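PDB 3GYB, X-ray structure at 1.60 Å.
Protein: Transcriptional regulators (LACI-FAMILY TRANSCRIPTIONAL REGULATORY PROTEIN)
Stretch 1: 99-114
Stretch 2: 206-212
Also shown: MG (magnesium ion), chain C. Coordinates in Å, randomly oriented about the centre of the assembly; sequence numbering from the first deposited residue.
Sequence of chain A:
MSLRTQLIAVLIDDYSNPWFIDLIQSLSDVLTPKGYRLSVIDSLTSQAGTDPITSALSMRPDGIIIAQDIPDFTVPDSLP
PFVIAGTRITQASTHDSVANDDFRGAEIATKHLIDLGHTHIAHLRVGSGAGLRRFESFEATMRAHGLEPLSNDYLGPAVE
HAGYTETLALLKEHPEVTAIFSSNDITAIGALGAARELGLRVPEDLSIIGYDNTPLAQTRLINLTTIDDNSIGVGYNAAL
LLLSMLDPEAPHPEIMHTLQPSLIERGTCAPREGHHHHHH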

# COMPACT_ATOMS: atom_id res chain seq x y z
N ALA A 99 -5.85 -16.57 12.24
CA ALA A 99 -6.50 -15.30 11.96
C ALA A 99 -6.95 -14.66 13.25
O ALA A 99 -7.00 -15.30 14.30
CB ALA A 99 -7.71 -15.53 11.05
N ASN A 100 -7.27 -13.37 13.19
CA ASN A 100 -7.75 -12.69 14.37
C ASN A 100 -9.23 -13.02 14.48
O ASN A 100 -9.82 -13.58 13.56
CB ASN A 100 -7.53 -11.17 14.25
CG ASN A 100 -8.63 -10.47 13.48
OD1 ASN A 100 -9.10 -10.96 12.45
ND2 ASN A 100 -9.04 -9.31 13.97
N ASP A 101 -9.82 -12.70 15.63
CA ASP A 101 -11.24 -12.95 15.83
C ASP A 101 -12.01 -11.75 15.27
O ASP A 101 -12.10 -10.72 15.92
CB ASP A 101 -11.53 -13.08 17.33
CG ASP A 101 -12.94 -13.52 17.61
OD1 ASP A 101 -13.84 -13.21 16.79
OD2 ASP A 101 -13.16 -14.15 18.66
N ASP A 102 -12.54 -11.90 14.06
CA ASP A 102 -13.28 -10.83 13.40
C ASP A 102 -14.56 -10.44 14.13
O ASP A 102 -14.96 -9.28 14.12
CB ASP A 102 -13.64 -11.22 11.96
CG ASP A 102 -12.44 -11.20 11.05
OD1 ASP A 102 -11.76 -10.15 10.99
OD2 ASP A 102 -12.18 -12.22 10.38
N PHE A 103 -15.21 -11.42 14.75
CA PHE A 103 -16.43 -11.12 15.48
C PHE A 103 -16.11 -10.19 16.64
O PHE A 103 -16.80 -9.19 16.86
CB PHE A 103 -17.07 -12.41 15.99
CG PHE A 103 -17.56 -13.31 14.89
CD1 PHE A 103 -18.59 -12.90 14.05
CD2 PHE A 103 -16.98 -14.56 14.69
CE1 PHE A 103 -19.04 -13.73 13.02
CE2 PHE A 103 -17.43 -15.39 13.66
CZ PHE A 103 -18.45 -14.97 12.82
N ARG A 104 -15.04 -10.50 17.36
CA ARG A 104 -14.62 -9.69 18.50
C ARG A 104 -14.16 -8.31 18.03
O ARG A 104 -14.51 -7.29 18.63
CB ARG A 104 -13.49 -10.40 19.25
CG ARG A 104 -12.87 -9.59 20.38
CD ARG A 104 -13.90 -9.15 21.41
NE ARG A 104 -13.28 -8.42 22.51
CZ ARG A 104 -13.93 -7.59 23.32
NH1 ARG A 104 -15.23 -7.39 23.17
NH2 ARG A 104 -13.28 -6.96 24.29
N GLY A 105 -13.36 -8.28 16.97
CA GLY A 105 -12.87 -7.01 16.45
C GLY A 105 -13.98 -6.06 16.07
O GLY A 105 -13.94 -4.87 16.41
N ALA A 106 -14.97 -6.57 15.35
CA ALA A 106 -16.10 -5.76 14.92
C ALA A 106 -16.94 -5.34 16.12
O ALA A 106 -17.55 -4.28 16.13
CB ALA A 106 -16.95 -6.54 13.92
N GLU A 107 -16.97 -6.19 17.15
CA GLU A 107 -17.72 -5.88 18.36
C GLU A 107 -17.05 -4.69 19.06
O GLU A 107 -17.72 -3.77 19.52
CB GLU A 107 -17.74 -7.09 19.28
CG GLU A 107 -18.41 -6.84 20.63
CD GLU A 107 -18.41 -8.07 21.51
OE1 GLU A 107 -17.32 -8.62 21.78
OE2 GLU A 107 -19.51 -8.49 21.94
N ILE A 108 -15.72 -4.74 19.13
CA ILE A 108 -14.96 -3.68 19.77
C ILE A 108 -15.19 -2.35 19.05
O ILE A 108 -15.43 -1.33 19.68
CB ILE A 108 -13.45 -3.99 19.74
CG1 ILE A 108 -13.16 -5.21 20.61
CG2 ILE A 108 -12.66 -2.77 20.22
CD1 ILE A 108 -11.70 -5.64 20.62
N ALA A 109 -15.12 -2.38 17.72
CA ALA A 109 -15.31 -1.19 16.92
C ALA A 109 -16.69 -0.58 17.11
O ALA A 109 -16.83 0.62 17.32
CB ALA A 109 -15.09 -1.51 15.44
N THR A 110 -17.71 -1.43 17.02
CA THR A 110 -19.09 -0.98 17.17
C THR A 110 -19.35 -0.47 18.57
O THR A 110 -19.94 0.60 18.75
CB THR A 110 -20.06 -2.11 16.82
OG1 THR A 110 -19.73 -2.63 15.53
CG2 THR A 110 -21.50 -1.61 16.80
N LYS A 111 -18.91 -1.23 19.56
CA LYS A 111 -19.10 -0.86 20.96
C LYS A 111 -18.41 0.47 21.24
O LYS A 111 -18.91 1.28 22.02
CB LYS A 111 -18.55 -1.95 21.88
CG LYS A 111 -18.73 -1.67 23.37
CD LYS A 111 -20.20 -1.58 23.75
CE LYS A 111 -20.38 -1.40 25.25
NZ LYS A 111 -19.71 -2.48 26.02
N HIS A 112 -17.25 0.70 20.62
CA HIS A 112 -16.53 1.95 20.83
C HIS A 112 -17.39 3.13 20.37
O HIS A 112 -17.51 4.13 21.08
CB HIS A 112 -15.20 1.95 20.07
CG HIS A 112 -14.38 3.19 20.28
ND1 HIS A 112 -13.95 3.59 21.53
CD2 HIS A 112 -13.89 4.10 19.40
CE1 HIS A 112 -13.23 4.70 21.41
NE2 HIS A 112 -13.18 5.02 20.13
N LEU A 113 -17.99 3.01 19.19
CA LEU A 113 -18.84 4.07 18.67
C LEU A 113 -20.05 4.27 19.57
O LEU A 113 -20.46 5.40 19.84
CB LEU A 113 -19.28 3.74 17.24
CG LEU A 113 -18.14 3.70 16.22
CD1 LEU A 113 -18.70 3.37 14.84
CD2 LEU A 113 -17.42 5.04 16.21
N ILE A 114 -20.62 3.16 20.05
CA ILE A 114 -21.77 3.23 20.94
C ILE A 114 -21.38 3.89 22.26
O ILE A 114 -22.09 4.77 22.76
CB ILE A 114 -22.32 1.82 21.22
CG1 ILE A 114 -22.94 1.25 19.94
CG2 ILE A 114 -23.38 1.87 22.34
CD1 ILE A 114 -23.34 -0.21 20.06
MG MG C . -2.83 -5.23 10.69
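Stretch 2, residues 206-212: LSIIGYD

The strand of stretch 2, extended from Ser207 through Ile209, lies along the helix that begins at Asp102 and runs nearly antiparallel to it, the axes at 168° and 9.5 Å apart at their closest. The register pairs Gly105 with Tyr211, Ala109 with Ile209 and Leu113 with Ser207: four helix residues, about one turn, match two strand residues, one full alternation, so the same faces keep meeting. Ser207, Ile209 and Tyr211 point toward the helix, while Ile208 points away.

The backbones come nearest at the middle, where the CA atoms of Ala109 and Ile209 are 6.9 Å apart, against 8.1 Å for the pairs before and after. Ile209, with chi1 and chi2 both t, extends its chain so that CD1 lies 3.9 Å from Ala109 CB; its CG2 meets Leu113 CD1, also at 3.9 Å. Leu113 is in the m, t rotamer, and its other methyl, CD2, lies 4.4 Å from Ser207 CB.

Tyr211, chi1 t, reaches the helix start, where its OH is 3.4 Å from Gly105 CA. Glycine is what makes room: an ideal CB there would sit 1.9 Å from Tyr211 OH. The backbone N of Ala106 lies at the ring edge, 3.7 Å from Tyr211 CE1. Asp101 points away and instead caps the helix, its OD1 accepting from Arg104 N at 3.0 Å.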

# COMPACT_ATOMS: atom_id res chain seq x y z
N LEU A 206 -18.20 13.91 11.79
CA LEU A 206 -18.38 12.48 11.52
C LEU A 206 -17.24 11.64 12.07
O LEU A 206 -16.08 11.98 11.88
CB LEU A 206 -18.47 12.28 10.00
CG LEU A 206 -18.58 10.86 9.45
CD1 LEU A 206 -19.97 10.31 9.72
CD2 LEU A 206 -18.32 10.87 7.95
N SER A 207 -17.58 10.56 12.77
CA SER A 207 -16.56 9.66 13.31
C SER A 207 -16.38 8.48 12.35
O SER A 207 -17.35 7.99 11.78
CB SER A 207 -16.98 9.11 14.68
OG SER A 207 -16.75 10.06 15.71
N ILE A 208 -15.13 8.05 12.17
CA ILE A 208 -14.84 6.93 11.29
C ILE A 208 -13.82 6.00 11.94
O ILE A 208 -12.77 6.44 12.41
CB ILE A 208 -14.26 7.39 9.93
CG1 ILE A 208 -15.33 8.15 9.14
CG2 ILE A 208 -13.78 6.18 9.13
CD1 ILE A 208 -14.82 8.77 7.84
N ILE A 209 -14.13 4.71 11.98
CA ILE A 209 -13.20 3.75 12.54
C ILE A 209 -12.98 2.65 11.50
O ILE A 209 -13.93 2.16 10.89
CB ILE A 209 -13.70 3.16 13.89
CG1 ILE A 209 -12.70 2.11 14.39
CG2 ILE A 209 -15.10 2.58 13.72
CD1 ILE A 209 -12.90 1.70 15.85
N GLY A 210 -11.72 2.29 11.29
CA GLY A 210 -11.38 1.27 10.32
C GLY A 210 -11.03 -0.07 10.94
O GLY A 210 -11.39 -0.34 12.09
N TYR A 211 -10.31 -0.90 10.20
CA TYR A 211 -9.93 -2.22 10.66
C TYR A 211 -8.71 -2.67 9.86
O TYR A 211 -8.72 -2.60 8.63
CB TYR A 211 -11.09 -3.20 10.43
CG TYR A 211 -11.11 -4.44 11.32
CD1 TYR A 211 -12.21 -4.72 12.13
CD2 TYR A 211 -10.05 -5.35 11.31
CE1 TYR A 211 -12.26 -5.88 12.90
CE2 TYR A 211 -10.10 -6.51 12.09
CZ TYR A 211 -11.20 -6.77 12.88
OH TYR A 211 -11.25 -7.91 13.65
N ASP A 212 -7.66 -3.09 10.57
CA ASP A 212 -6.39 -3.58 10.02
C ASP A 212 -5.15 -2.88 10.55
O ASP A 212 -4.09 -3.47 10.59
CB ASP A 212 -6.32 -3.48 8.48
CG ASP A 212 -7.21 -4.48 7.77
OD1 ASP A 212 -7.72 -5.41 8.43
OD2 ASP A 212 -7.38 -4.34 6.55
O HOH W 1 -1.21 -3.86 9.98
O HOH W 2 -2.26 -4.72 12.72
O HOH W 3 -3.51 -5.92 8.70